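Local coordinates for glycosyl hydrolase family 88 (Pedobacter heparinus, PDB 3WIW), which hydrolyses unsaturated glucuronyl saccharides, with specificity for those derived from heparin, at residues R304-A309 with K338-D343; F354-H359 with Y380-L385; D106-V111 with H115-M120; A146-R151 with L179-W184; A315-S320 with A389-I394. All coordinates share one frame; numbering follows the deposited sequence. Where two conformers were deposited one is given.

Contact 1. Residues R304-A309 with K338-D343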
# COMPACT_ATOMS: atom_id res chain seq x y z
N ARG A 304 5.57 9.43 -14.24
CA ARG A 304 5.60 8.08 -13.65
C ARG A 304 5.09 8.09 -12.22
O ARG A 304 5.05 9.15 -11.57
CB ARG A 304 7.04 7.55 -13.62
CG ARG A 304 7.72 7.64 -14.97
CD ARG A 304 6.94 6.90 -16.07
NE ARG A 304 7.79 6.76 -17.25
CZ ARG A 304 8.76 5.85 -17.37
NH1 ARG A 304 9.57 5.86 -18.44
NH2 ARG A 304 8.96 4.95 -16.41
N ASP A 305 4.71 6.93 -11.72
CA ASP A 305 4.26 6.86 -10.33
C ASP A 305 5.05 5.78 -9.60
O ASP A 305 4.71 4.57 -9.65
CB ASP A 305 2.75 6.57 -10.28
CG ASP A 305 2.22 6.53 -8.86
OD1 ASP A 305 2.90 7.07 -7.94
OD2 ASP A 305 1.12 5.96 -8.65
N ALA A 306 6.09 6.23 -8.90
CA ALA A 306 6.94 5.31 -8.16
C ALA A 306 6.14 4.51 -7.13
O ALA A 306 6.47 3.35 -6.88
CB ALA A 306 8.08 6.04 -7.48
N SER A 307 5.11 5.09 -6.51
CA SER A 307 4.35 4.38 -5.47
C SER A 307 3.71 3.13 -6.07
O SER A 307 3.74 2.06 -5.45
CB SER A 307 3.32 5.31 -4.82
OG SER A 307 2.24 5.62 -5.68
N ALA A 308 3.15 3.25 -7.27
CA ALA A 308 2.58 2.08 -7.95
C ALA A 308 3.66 1.02 -8.18
O ALA A 308 3.40 -0.18 -8.01
CB ALA A 308 1.91 2.48 -9.26
N ALA A 309 4.84 1.44 -8.65
CA ALA A 309 5.95 0.50 -8.87
C ALA A 309 6.30 -0.22 -7.58
O ALA A 309 6.53 -1.43 -7.62
CB ALA A 309 7.17 1.22 -9.40
N LYS A 338 15.67 -2.39 -8.83
CA LYS A 338 16.91 -1.80 -9.30
C LYS A 338 16.67 -0.39 -9.84
O LYS A 338 17.48 0.50 -9.59
CB LYS A 338 17.56 -2.70 -10.33
CG LYS A 338 18.22 -3.90 -9.68
CD LYS A 338 18.70 -4.92 -10.70
CE LYS A 338 19.50 -6.01 -10.01
NZ LYS A 338 20.02 -7.01 -10.97
N THR A 339 15.57 -0.17 -10.56
CA THR A 339 15.24 1.18 -11.03
C THR A 339 14.91 2.13 -9.87
O THR A 339 15.41 3.28 -9.83
CB THR A 339 14.07 1.16 -12.05
OG1 THR A 339 14.44 0.37 -13.18
CG2 THR A 339 13.74 2.57 -12.53
N LEU A 340 14.09 1.68 -8.93
CA LEU A 340 13.74 2.51 -7.78
C LEU A 340 14.94 2.86 -6.92
O LEU A 340 14.93 3.89 -6.26
CB LEU A 340 12.66 1.84 -6.93
CG LEU A 340 11.27 1.80 -7.57
CD1 LEU A 340 10.35 1.13 -6.56
CD2 LEU A 340 10.71 3.19 -7.91
N SER A 341 15.97 2.00 -6.94
CA SER A 341 17.17 2.18 -6.13
C SER A 341 18.26 2.99 -6.84
O SER A 341 19.31 3.25 -6.25
CB SER A 341 17.74 0.83 -5.71
OG SER A 341 16.77 0.07 -5.01
N SER A 342 18.02 3.35 -8.10
CA SER A 342 18.97 4.13 -8.88
C SER A 342 18.89 5.62 -8.50
O SER A 342 17.96 6.06 -7.84
CB SER A 342 18.70 3.94 -10.38
OG SER A 342 17.55 4.65 -10.80
N ASP A 343 19.87 6.40 -8.95
CA ASP A 343 19.92 7.82 -8.68
C ASP A 343 18.64 8.55 -9.06
O ASP A 343 18.26 9.50 -8.41
CB ASP A 343 21.10 8.44 -9.46
CG ASP A 343 21.15 9.97 -9.39
OD1 ASP A 343 20.53 10.67 -10.24
OD2 ASP A 343 21.80 10.49 -8.45
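Leu-340 sets CG beside its backbone N and anti to the carbonyl carbon (chi1 -71°), and an extended chi2 of -179° carries the branch toward helix 306-322, where Ala-306 and Ala-309 receive its two methyls. CD2 meets Ala-306 CB at 3.9 Å; CD1 is 4.3 Å from Ala-309 CB, one turn further on. A leucine from the last turn of helix 327-340 thus leans on two small residues at the start of helix 306-322. Within each segment polar side chains also bond locally. Asp-305, the N-cap of helix 306-322, accepts at OD1 from Ser-307 OG at 2.8 Å, on the syn side and 28° out of the carboxylate plane; Ser-307 N reaches the same OD1 in a weak capping bond of 3.3 Å. At the other helix end, Thr-339 O takes Ser-342 OG at 2.7 Å, on a lone pair in the carbonyl plane, and Ser-342 N at 3.1 Å. Asp-305 OD2 also forms a salt bridge with Arg-246, a predicted substrate-binding residue. The contact is methyl against methyl; beside it the buried carboxylate, which caps the helix N-terminus and pairs with an arginine, is likely to stay ionised.

Contact 2. Residues F354-H359 with Y380-L385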
# COMPACT_ATOMS: atom_id res chain seq x y z
N PHE A 354 14.13 14.11 3.54
CA PHE A 354 14.35 12.83 4.22
C PHE A 354 13.41 11.71 3.78
O PHE A 354 13.42 10.62 4.37
CB PHE A 354 14.35 12.97 5.75
CG PHE A 354 15.25 14.06 6.25
CD1 PHE A 354 16.58 14.14 5.83
CD2 PHE A 354 14.78 15.01 7.15
CE1 PHE A 354 17.40 15.16 6.30
CE2 PHE A 354 15.60 16.02 7.63
CZ PHE A 354 16.91 16.09 7.20
N PHE A 355 12.61 11.94 2.73
CA PHE A 355 11.92 10.83 2.10
C PHE A 355 12.90 9.96 1.34
O PHE A 355 13.94 10.43 0.86
CB PHE A 355 10.85 11.33 1.13
CG PHE A 355 9.69 11.99 1.80
CD1 PHE A 355 8.64 11.23 2.31
CD2 PHE A 355 9.62 13.37 1.92
CE1 PHE A 355 7.53 11.84 2.92
CE2 PHE A 355 8.53 13.99 2.52
CZ PHE A 355 7.47 13.22 3.03
N ILE A 356 12.56 8.70 1.16
CA ILE A 356 13.47 7.73 0.56
C ILE A 356 13.41 7.75 -0.98
O ILE A 356 14.43 7.83 -1.63
CB ILE A 356 13.19 6.32 1.11
CG1 ILE A 356 13.44 6.29 2.63
CG2 ILE A 356 14.03 5.29 0.39
CD1 ILE A 356 12.93 5.05 3.35
N LEU A 357 12.21 7.68 -1.56
CA LEU A 357 12.02 7.70 -3.01
C LEU A 357 11.49 9.04 -3.51
O LEU A 357 10.91 9.84 -2.76
CB LEU A 357 11.03 6.62 -3.43
CG LEU A 357 11.45 5.17 -3.22
CD1 LEU A 357 10.37 4.25 -3.79
CD2 LEU A 357 12.79 4.89 -3.86
N LYS A 358 11.68 9.26 -4.81
CA LYS A 358 11.13 10.41 -5.53
C LYS A 358 10.06 9.96 -6.53
O LYS A 358 9.87 8.76 -6.76
CB LYS A 358 12.26 11.09 -6.28
CG LYS A 358 13.32 11.67 -5.35
CD LYS A 358 14.54 12.21 -6.12
CE LYS A 358 15.42 11.10 -6.71
NZ LYS A 358 16.46 11.67 -7.64
N HIS A 359 9.34 10.92 -7.11
CA HIS A 359 8.55 10.66 -8.34
C HIS A 359 7.29 9.80 -8.18
O HIS A 359 7.06 8.90 -9.00
CB HIS A 359 9.41 10.09 -9.48
CG HIS A 359 10.66 10.85 -9.75
ND1 HIS A 359 10.68 12.21 -10.00
CD2 HIS A 359 11.95 10.44 -9.83
CE1 HIS A 359 11.93 12.59 -10.23
NE2 HIS A 359 12.72 11.54 -10.10
N TYR A 380 6.06 0.88 1.02
CA TYR A 380 6.01 -0.32 0.18
C TYR A 380 7.36 -0.64 -0.45
O TYR A 380 7.68 -1.80 -0.68
CB TYR A 380 4.85 -0.30 -0.84
CG TYR A 380 3.53 -0.39 -0.12
CD1 TYR A 380 3.11 -1.58 0.49
CD2 TYR A 380 2.72 0.74 0.02
CE1 TYR A 380 1.91 -1.67 1.21
CE2 TYR A 380 1.52 0.68 0.73
CZ TYR A 380 1.12 -0.53 1.33
OH TYR A 380 -0.03 -0.55 2.05
N TYR A 381 8.19 0.38 -0.68
CA TYR A 381 9.55 0.13 -1.14
C TYR A 381 10.38 -0.62 -0.10
O TYR A 381 11.01 -1.63 -0.42
CB TYR A 381 10.21 1.46 -1.49
CG TYR A 381 11.68 1.37 -1.83
CD1 TYR A 381 12.11 0.72 -2.99
CD2 TYR A 381 12.62 1.97 -1.02
CE1 TYR A 381 13.49 0.67 -3.33
CE2 TYR A 381 13.98 1.94 -1.34
CZ TYR A 381 14.40 1.28 -2.49
OH TYR A 381 15.75 1.25 -2.79
N LEU A 382 10.35 -0.18 1.16
CA LEU A 382 11.10 -0.93 2.17
C LEU A 382 10.48 -2.32 2.38
O LEU A 382 11.22 -3.29 2.63
CB LEU A 382 11.24 -0.17 3.49
CG LEU A 382 12.07 1.11 3.42
CD1 LEU A 382 12.43 1.53 4.83
CD2 LEU A 382 13.34 0.94 2.58
N GLU A 383 9.16 -2.45 2.28
CA GLU A 383 8.55 -3.77 2.40
C GLU A 383 9.09 -4.69 1.31
O GLU A 383 9.46 -5.84 1.57
CB GLU A 383 7.04 -3.65 2.28
CG GLU A 383 6.32 -4.94 2.61
CD GLU A 383 4.85 -4.74 2.45
OE1 GLU A 383 4.19 -4.42 3.45
OE2 GLU A 383 4.33 -4.85 1.31
N ALA A 384 9.20 -4.15 0.09
CA ALA A 384 9.74 -4.93 -1.02
C ALA A 384 11.21 -5.31 -0.80
O ALA A 384 11.62 -6.45 -1.08
CB ALA A 384 9.55 -4.16 -2.34
N LEU A 385 12.01 -4.37 -0.29
CA LEU A 385 13.40 -4.68 0.02
C LEU A 385 13.50 -5.81 1.06
O LEU A 385 14.33 -6.71 0.94
CB LEU A 385 14.16 -3.47 0.56
CG LEU A 385 14.34 -2.28 -0.39
CD1 LEU A 385 15.36 -1.31 0.16
CD2 LEU A 385 14.76 -2.71 -1.78
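The CH-pi interaction is made by Leu-357, whose CD2 stands over the centre of the Tyr-381 ring, 4.0 Å from the centroid and only 6° off the ring normal. Leu-385 CG, from the next turn of the same helix, lies against the opposite face, so the ring is layered between two leucines. Its place follows from chi1 of Tyr-381 (173°), which turns CG away from the backbone N and carries the ring out to the loop 354-359. Apolar packing extends this contact. Leu-357 CD1 presses on Tyr-381 CB at 3.6 Å, while Ile-356 CG2 approaches Tyr-381 CE2 obliquely at 3.8 Å. The other end of Ile-356 turns to Leu-382, crossing it at about a right angle with CD1 3.9 Å from Leu-382 CD1. Hydrogen bonds come from residues around the pair: Tyr-381 OH bonds to Ser-341 OG, and the carboxylate of Asp-378 accepts from the backbone N of both Ile-356 and Leu-357, fixing the loop on helix 375-392. Thr-81 of helix 77-89 touches both Ile-356 and Leu-382, and Ser-35 of helix 30-49 touches Tyr-381, so the loop packs on helix 375-392 with both of these helices alongside.

Contact 3. Residues D106-V111 with H115-M120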
# COMPACT_ATOMS: atom_id res chain seq x y z
N ASP A 106 -2.75 6.88 18.69
CA ASP A 106 -3.71 6.20 19.55
C ASP A 106 -5.16 6.56 19.21
O ASP A 106 -6.03 5.69 19.23
CB ASP A 106 -3.39 6.57 21.00
CG ASP A 106 -4.36 5.95 21.99
OD1 ASP A 106 -5.42 6.56 22.24
OD2 ASP A 106 -4.08 4.84 22.50
N THR A 107 -5.42 7.83 18.89
CA THR A 107 -6.80 8.29 18.67
C THR A 107 -7.48 7.60 17.48
O THR A 107 -8.71 7.59 17.40
CB THR A 107 -6.90 9.83 18.48
OG1 THR A 107 -6.01 10.25 17.43
CG2 THR A 107 -6.59 10.58 19.78
N ILE A 108 -6.69 7.04 16.57
CA ILE A 108 -7.28 6.42 15.38
C ILE A 108 -8.16 5.21 15.73
O ILE A 108 -9.04 4.83 14.98
CB ILE A 108 -6.22 6.07 14.34
CG1 ILE A 108 -5.38 7.31 14.04
CG2 ILE A 108 -6.88 5.56 13.05
CD1 ILE A 108 -4.29 7.03 13.04
N GLN A 109 -7.95 4.64 16.91
CA GLN A 109 -8.77 3.50 17.34
C GLN A 109 -10.23 3.86 17.57
O GLN A 109 -11.05 2.98 17.80
CB GLN A 109 -8.21 2.88 18.61
CG GLN A 109 -8.49 3.71 19.86
CD GLN A 109 -7.79 3.16 21.07
OE1 GLN A 109 -8.12 2.07 21.55
NE2 GLN A 109 -6.83 3.90 21.58
N TYR A 110 -10.56 5.15 17.52
CA TYR A 110 -11.94 5.60 17.73
C TYR A 110 -12.59 6.08 16.42
O TYR A 110 -13.74 6.51 16.41
CB TYR A 110 -12.00 6.71 18.79
CG TYR A 110 -11.34 6.32 20.07
CD1 TYR A 110 -11.87 5.32 20.87
CD2 TYR A 110 -10.19 6.98 20.50
CE1 TYR A 110 -11.26 4.97 22.08
CE2 TYR A 110 -9.58 6.64 21.69
CZ TYR A 110 -10.11 5.63 22.47
OH TYR A 110 -9.52 5.28 23.64
N VAL A 111 -11.85 6.02 15.31
CA VAL A 111 -12.34 6.53 14.04
C VAL A 111 -13.26 5.52 13.34
O VAL A 111 -12.90 4.35 13.16
CB VAL A 111 -11.15 6.89 13.13
CG1 VAL A 111 -11.63 7.23 11.72
CG2 VAL A 111 -10.37 8.07 13.74
N HIS A 115 -12.71 3.26 5.58
CA HIS A 115 -12.06 1.96 5.43
C HIS A 115 -10.56 2.00 5.68
O HIS A 115 -9.95 0.94 5.85
CB HIS A 115 -12.28 1.41 4.02
CG HIS A 115 -11.56 2.16 2.94
ND1 HIS A 115 -10.80 1.52 1.99
CD2 HIS A 115 -11.51 3.48 2.64
CE1 HIS A 115 -10.28 2.41 1.16
NE2 HIS A 115 -10.72 3.61 1.52
N ASP A 116 -9.97 3.20 5.76
CA ASP A 116 -8.50 3.34 5.75
C ASP A 116 -7.83 3.01 7.09
O ASP A 116 -6.63 3.24 7.26
CB ASP A 116 -8.08 4.73 5.25
CG ASP A 116 -8.24 4.89 3.76
OD1 ASP A 116 -8.02 3.89 3.04
OD2 ASP A 116 -8.58 6.01 3.31
N LEU A 117 -8.57 2.42 8.02
CA LEU A 117 -8.00 1.97 9.29
C LEU A 117 -6.89 0.94 9.09
O LEU A 117 -6.00 0.82 9.93
CB LEU A 117 -9.08 1.37 10.17
CG LEU A 117 -10.17 2.37 10.55
CD1 LEU A 117 -11.27 1.64 11.34
CD2 LEU A 117 -9.60 3.55 11.36
N GLY A 118 -6.92 0.18 8.00
CA GLY A 118 -5.82 -0.73 7.71
C GLY A 118 -4.52 0.04 7.43
O GLY A 118 -3.47 -0.22 8.05
N PHE A 119 -4.55 0.97 6.47
CA PHE A 119 -3.38 1.78 6.21
C PHE A 119 -2.94 2.55 7.46
O PHE A 119 -1.74 2.72 7.70
CB PHE A 119 -3.70 2.80 5.11
CG PHE A 119 -3.89 2.23 3.73
CD1 PHE A 119 -2.93 1.41 3.14
CD2 PHE A 119 -5.01 2.58 2.99
CE1 PHE A 119 -3.09 0.98 1.79
CE2 PHE A 119 -5.19 2.15 1.68
CZ PHE A 119 -4.23 1.35 1.08
N MET A 120 -3.90 3.06 8.23
CA MET A 120 -3.59 3.96 9.34
C MET A 120 -3.11 3.25 10.60
O MET A 120 -2.08 3.63 11.15
CB MET A 120 -4.81 4.82 9.67
CG MET A 120 -5.22 5.71 8.48
SD MET A 120 -6.90 6.37 8.60
CE MET A 120 -6.61 7.68 9.74
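The approach to helix 117-132 of the alpha6/alpha6 barrel, whose N-cap Asp-116 is the predicted nucleophile, is lined by Ile-108 and Val-111 packing on Leu-117 and Met-120. A 3-10 segment, 106-110, precedes the helix, and the chain doubles back between them so that apolar side chains of the incoming loop cover the first turn. Ile-108 CG2 is shared: Leu-117 CD2 lies 3.8 Å from it and Met-120 CE 3.9 Å. Met-120 manages this by bending at chi3 (79°), which folds CE back toward the isoleucine, and the two chains cross at about a right angle, whereas Ile-108 and Leu-117 slide past each other in opposite directions. Val-111 adds its CB, 4.1 Å from Leu-117 CD2, and its carbonyl O rests 3.6 Å from Leu-117 CD1. Leu-117 also touches Leu-148 and Tyr-181. Asp-116 itself takes no part in the packing; its OD1 bonds to Asn-178 ND2 and to a bound buffer molecule. The 3-10 turn is tied internally at Asp-106 O, which accepts from Gln-109 N at 3.2 Å and, across the opposite face of the carbonyl plane, from Gln-109 NE2 at 3.1 Å.

Contact 4. Residues A146-R151 with L179-W184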
# COMPACT_ATOMS: atom_id res chain seq x y z
N ALA A 146 -12.79 -3.59 15.12
CA ALA A 146 -14.23 -3.60 15.28
C ALA A 146 -14.84 -2.47 14.47
O ALA A 146 -15.88 -2.64 13.83
CB ALA A 146 -14.62 -3.47 16.75
N ASN A 147 -14.18 -1.31 14.45
CA ASN A 147 -14.69 -0.17 13.68
C ASN A 147 -14.62 -0.39 12.17
O ASN A 147 -15.49 0.05 11.42
CB ASN A 147 -13.96 1.12 14.07
CG ASN A 147 -14.42 1.65 15.42
OD1 ASN A 147 -15.59 1.47 15.80
ND2 ASN A 147 -13.51 2.27 16.16
N LEU A 148 -13.59 -1.10 11.73
CA LEU A 148 -13.47 -1.42 10.32
C LEU A 148 -14.56 -2.42 9.92
O LEU A 148 -15.26 -2.24 8.90
CB LEU A 148 -12.08 -1.96 10.01
CG LEU A 148 -11.84 -2.30 8.53
CD1 LEU A 148 -12.14 -1.10 7.63
CD2 LEU A 148 -10.39 -2.74 8.35
N TYR A 149 -14.74 -3.46 10.73
CA TYR A 149 -15.75 -4.45 10.45
C TYR A 149 -17.15 -3.84 10.43
O TYR A 149 -17.99 -4.25 9.64
CB TYR A 149 -15.70 -5.56 11.50
CG TYR A 149 -16.89 -6.48 11.46
CD1 TYR A 149 -17.04 -7.42 10.43
CD2 TYR A 149 -17.86 -6.42 12.45
CE1 TYR A 149 -18.12 -8.29 10.40
CE2 TYR A 149 -18.94 -7.27 12.43
CZ TYR A 149 -19.06 -8.20 11.41
OH TYR A 149 -20.16 -9.05 11.45
N ALA A 150 -17.39 -2.85 11.29
CA ALA A 150 -18.71 -2.18 11.34
C ALA A 150 -19.10 -1.59 9.98
O ALA A 150 -20.28 -1.41 9.70
CB ALA A 150 -18.75 -1.11 12.43
N ARG A 151 -18.11 -1.28 9.15
CA ARG A 151 -18.36 -0.69 7.84
C ARG A 151 -18.75 -1.73 6.77
O ARG A 151 -19.17 -1.36 5.67
CB ARG A 151 -17.14 0.13 7.40
CG ARG A 151 -16.84 1.27 8.36
CD ARG A 151 -15.78 2.24 7.82
NE ARG A 151 -16.21 2.85 6.54
CZ ARG A 151 -17.08 3.87 6.44
NH1 ARG A 151 -17.55 4.47 7.54
NH2 ARG A 151 -17.45 4.30 5.23
N LEU A 179 -8.20 -4.90 3.88
CA LEU A 179 -8.63 -6.24 4.30
C LEU A 179 -7.59 -6.97 5.14
O LEU A 179 -7.95 -7.79 5.98
CB LEU A 179 -9.01 -7.09 3.10
CG LEU A 179 -10.08 -6.50 2.19
CD1 LEU A 179 -10.41 -7.51 1.10
CD2 LEU A 179 -11.32 -6.04 2.96
N GLU A 180 -6.30 -6.65 4.94
CA GLU A 180 -5.24 -7.39 5.63
C GLU A 180 -5.44 -7.28 7.15
O GLU A 180 -5.32 -8.27 7.89
CB GLU A 180 -3.86 -6.86 5.22
CG GLU A 180 -2.77 -7.79 5.75
CD GLU A 180 -1.37 -7.37 5.39
OE1 GLU A 180 -0.41 -7.91 5.97
OE2 GLU A 180 -1.22 -6.55 4.47
N TYR A 181 -5.76 -6.07 7.60
CA TYR A 181 -6.07 -5.80 8.99
C TYR A 181 -7.15 -6.73 9.52
O TYR A 181 -6.99 -7.34 10.60
CB TYR A 181 -6.52 -4.35 9.09
CG TYR A 181 -6.70 -3.78 10.50
CD1 TYR A 181 -6.29 -4.45 11.67
CD2 TYR A 181 -7.28 -2.51 10.64
CE1 TYR A 181 -6.47 -3.84 12.93
CE2 TYR A 181 -7.44 -1.90 11.85
CZ TYR A 181 -7.05 -2.56 13.00
OH TYR A 181 -7.22 -1.91 14.19
N LEU A 182 -8.24 -6.91 8.77
CA LEU A 182 -9.33 -7.77 9.23
C LEU A 182 -8.99 -9.25 9.18
O LEU A 182 -9.47 -10.00 10.04
CB LEU A 182 -10.61 -7.52 8.44
CG LEU A 182 -11.42 -6.28 8.76
CD1 LEU A 182 -12.72 -6.31 7.97
CD2 LEU A 182 -11.70 -6.22 10.25
N TYR A 183 -8.26 -9.71 8.16
CA TYR A 183 -7.85 -11.11 8.18
C TYR A 183 -7.04 -11.41 9.44
O TYR A 183 -7.28 -12.41 10.14
CB TYR A 183 -7.00 -11.47 6.97
CG TYR A 183 -7.68 -11.45 5.62
CD1 TYR A 183 -8.85 -12.16 5.37
CD2 TYR A 183 -7.08 -10.78 4.55
CE1 TYR A 183 -9.42 -12.15 4.11
CE2 TYR A 183 -7.66 -10.77 3.29
CZ TYR A 183 -8.82 -11.46 3.07
OH TYR A 183 -9.39 -11.47 1.82
N TRP A 184 -6.11 -10.53 9.76
CA TRP A 184 -5.26 -10.68 10.93
C TRP A 184 -6.10 -10.63 12.20
O TRP A 184 -5.98 -11.48 13.08
CB TRP A 184 -4.16 -9.59 10.97
CG TRP A 184 -3.46 -9.58 12.28
CD1 TRP A 184 -2.43 -10.39 12.67
CD2 TRP A 184 -3.79 -8.76 13.42
NE1 TRP A 184 -2.09 -10.10 13.98
CE2 TRP A 184 -2.90 -9.11 14.46
CE3 TRP A 184 -4.72 -7.74 13.65
CZ2 TRP A 184 -2.93 -8.49 15.72
CZ3 TRP A 184 -4.76 -7.12 14.91
CH2 TRP A 184 -3.87 -7.50 15.92
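The backbone bond from Tyr-183 N to Leu-179 O, 2.9 Å long, closes the helical turn that presents Tyr-181 and Leu-182 to Leu-148 and Tyr-149. Between segments 146-151 and 179-184 the packing is apolar and centres on two leucines. Leu-148 has CG swung opposite its backbone N (chi1 -178°), and its CD2 reaches into the angle between Tyr-181 and Leu-182, 3.7 Å from Leu-182 CG and 3.9 Å from Tyr-181 CD2; the ring is met obliquely. In return Leu-182 CD2 reaches the backbone and CB of Tyr-149, 4.1 Å from Tyr-149 N and 4.2 Å from Tyr-149 CB. Were Leu-182 replaced by an alanine, the Leu-148 methyl would probably lose its nearest support and a gap would open beside Tyr-149. The polar end of Tyr-181 is held by Leu-141 O of helix 138-150, so the same tyrosine joins the two helices twice. The side chain of Leu-148 lies about 7 Å from that of Asp-116, the predicted nucleophile. The axes of segments 146-150 and 179-184 pass 10.1 Å apart at 116°, a steep crossing of successive helices, 138-150 and 175-188, within the alpha6/alpha6 barrel of this glycoside hydrolase.

Contact 5. Residues A315-S320 with A389-I394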
# COMPACT_ATOMS: atom_id res chain seq x y z
N ALA A 315 4.23 -6.85 -4.10
CA ALA A 315 3.26 -7.90 -4.38
C ALA A 315 3.88 -9.02 -5.21
O ALA A 315 3.65 -10.20 -4.92
CB ALA A 315 2.04 -7.32 -5.09
N LEU A 316 4.62 -8.67 -6.26
CA LEU A 316 5.21 -9.68 -7.13
C LEU A 316 6.21 -10.57 -6.39
O LEU A 316 6.32 -11.76 -6.69
CB LEU A 316 5.85 -9.06 -8.37
CG LEU A 316 4.88 -8.47 -9.40
CD1 LEU A 316 5.70 -7.90 -10.54
CD2 LEU A 316 3.91 -9.53 -9.92
N LEU A 317 6.91 -10.00 -5.41
CA LEU A 317 7.82 -10.81 -4.61
C LEU A 317 7.05 -11.85 -3.78
O LEU A 317 7.44 -13.02 -3.77
CB LEU A 317 8.67 -9.92 -3.70
CG LEU A 317 9.72 -9.12 -4.47
CD1 LEU A 317 10.27 -7.97 -3.60
CD2 LEU A 317 10.85 -10.03 -4.98
N ASP A 318 5.95 -11.46 -3.14
CA ASP A 318 5.14 -12.46 -2.46
C ASP A 318 4.51 -13.44 -3.46
O ASP A 318 4.45 -14.63 -3.20
CB ASP A 318 4.08 -11.83 -1.57
CG ASP A 318 4.53 -11.71 -0.12
OD1 ASP A 318 5.76 -11.72 0.16
OD2 ASP A 318 3.65 -11.56 0.74
N LEU A 319 4.05 -12.95 -4.61
CA LEU A 319 3.43 -13.83 -5.59
C LEU A 319 4.44 -14.89 -6.04
O LEU A 319 4.08 -16.07 -6.21
CB LEU A 319 2.92 -13.03 -6.78
CG LEU A 319 2.08 -13.80 -7.80
CD1 LEU A 319 0.83 -14.39 -7.17
CD2 LEU A 319 1.73 -12.91 -8.99
N SER A 320 5.70 -14.46 -6.22
CA SER A 320 6.74 -15.37 -6.68
C SER A 320 6.94 -16.58 -5.74
O SER A 320 7.36 -17.67 -6.19
CB SER A 320 8.07 -14.63 -6.90
OG SER A 320 8.78 -14.42 -5.70
N ALA A 389 15.20 -9.34 0.20
CA ALA A 389 16.31 -9.83 1.00
C ALA A 389 16.02 -11.17 1.67
O ALA A 389 16.92 -12.00 1.82
CB ALA A 389 16.72 -8.78 2.04
N GLU A 390 14.77 -11.41 2.05
CA GLU A 390 14.39 -12.68 2.66
C GLU A 390 14.49 -13.82 1.66
O GLU A 390 14.99 -14.89 1.98
CB GLU A 390 12.97 -12.58 3.23
CG GLU A 390 12.37 -13.91 3.68
CD GLU A 390 13.18 -14.62 4.75
OE1 GLU A 390 13.95 -13.95 5.48
OE2 GLU A 390 13.04 -15.86 4.86
N ILE A 391 14.03 -13.57 0.44
CA ILE A 391 14.10 -14.58 -0.61
C ILE A 391 15.55 -14.92 -0.92
O ILE A 391 15.92 -16.09 -1.00
CB ILE A 391 13.36 -14.11 -1.89
CG1 ILE A 391 11.85 -14.10 -1.65
CG2 ILE A 391 13.70 -15.03 -3.08
CD1 ILE A 391 11.08 -13.32 -2.70
N LYS A 392 16.37 -13.89 -1.08
CA LYS A 392 17.78 -14.07 -1.44
C LYS A 392 18.68 -14.42 -0.25
O LYS A 392 19.85 -14.77 -0.44
CB LYS A 392 18.29 -12.79 -2.11
CG LYS A 392 17.64 -12.49 -3.45
CD LYS A 392 18.32 -13.25 -4.58
CE LYS A 392 19.65 -12.61 -4.94
NZ LYS A 392 20.27 -13.23 -6.15
N LYS A 393 18.13 -14.33 0.96
CA LYS A 393 18.89 -14.60 2.20
C LYS A 393 20.06 -13.64 2.38
O LYS A 393 21.17 -14.02 2.75
CB LYS A 393 19.35 -16.05 2.29
CG LYS A 393 18.20 -17.01 2.19
CD LYS A 393 18.60 -18.40 2.56
CE LYS A 393 17.51 -19.37 2.19
NZ LYS A 393 17.88 -20.66 2.76
N ILE A 394 19.79 -12.37 2.11
CA ILE A 394 20.79 -11.32 2.23
C ILE A 394 20.66 -10.61 3.57
O ILE A 394 19.59 -10.09 3.91
CB ILE A 394 20.68 -10.28 1.08
CG1 ILE A 394 20.95 -10.94 -0.27
CG2 ILE A 394 21.68 -9.16 1.31
CD1 ILE A 394 20.50 -10.12 -1.47
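Segments 315-320 and 389-394, on helices 306-322 and 375-392 of the alpha6/alpha6 barrel, have their closest CA atoms at Leu-317 and Ile-391, 8.3 Å apart, just before the second helix ends in a Schellman motif. In that motif Lys-393, with positive phi, is the C-prime residue: Ile-394 N bonds to Ala-389 O at 2.9 Å, and Lys-393 N bonds weakly to Glu-390 O. The last turn so closed carries Ile-391, whose CG1 lies anti to the carbonyl carbon (chi1 -70°) and whose extended chi2 pushes CD1 out as the sole point of touch. Leu-317 meets it obliquely, its CD2 4.0 Å from Ile-391 CD1. Ser-320, one turn on, has OG folded back over its own helix (chi1 81°) and gives a hydrogen bond to Leu-317 O at 2.7 Å, the donor tilted 22° from the carbonyl plane. An alanine at Ser-320 removes the hydroxyl, which would probably leave Leu-317 O without that side-chain donor and open a gap beside Ile-391 CD1. Phe-330 of helix 327-340 touches both Leu-317 and Ile-391, widening a modest, partly buried patch remote from the predicted substrate-binding residues. The Ile-391 methyl thus settles over a bonded oxygen pair, with CD1 3.8 Å from Leu-317 O and 3.9 Å from Ser-320 OG.

Along the chain, contact 3 closes first, then contact 4, and the other three follow in the C-terminal third. Contacts 3 and 4 have centres 10 Å apart and meet where helix 117-132 is followed by helix 138-150. Contacts 1 and 2 touch, with centres 8 Å apart; contact 5 shares helix 306-322 with contact 1 and helix 375-392 with contact 2, and both segments of contact 2 fall between its own in sequence. Contacts 1 and 3 are about 28 Å apart between centres, across the chain's centre. Tyr-380 touching Phe-119 links the two groups, joining early and late helices of one barrel; contacts 3 and 4 lie beside the predicted nucleophile, contact 5 away from it.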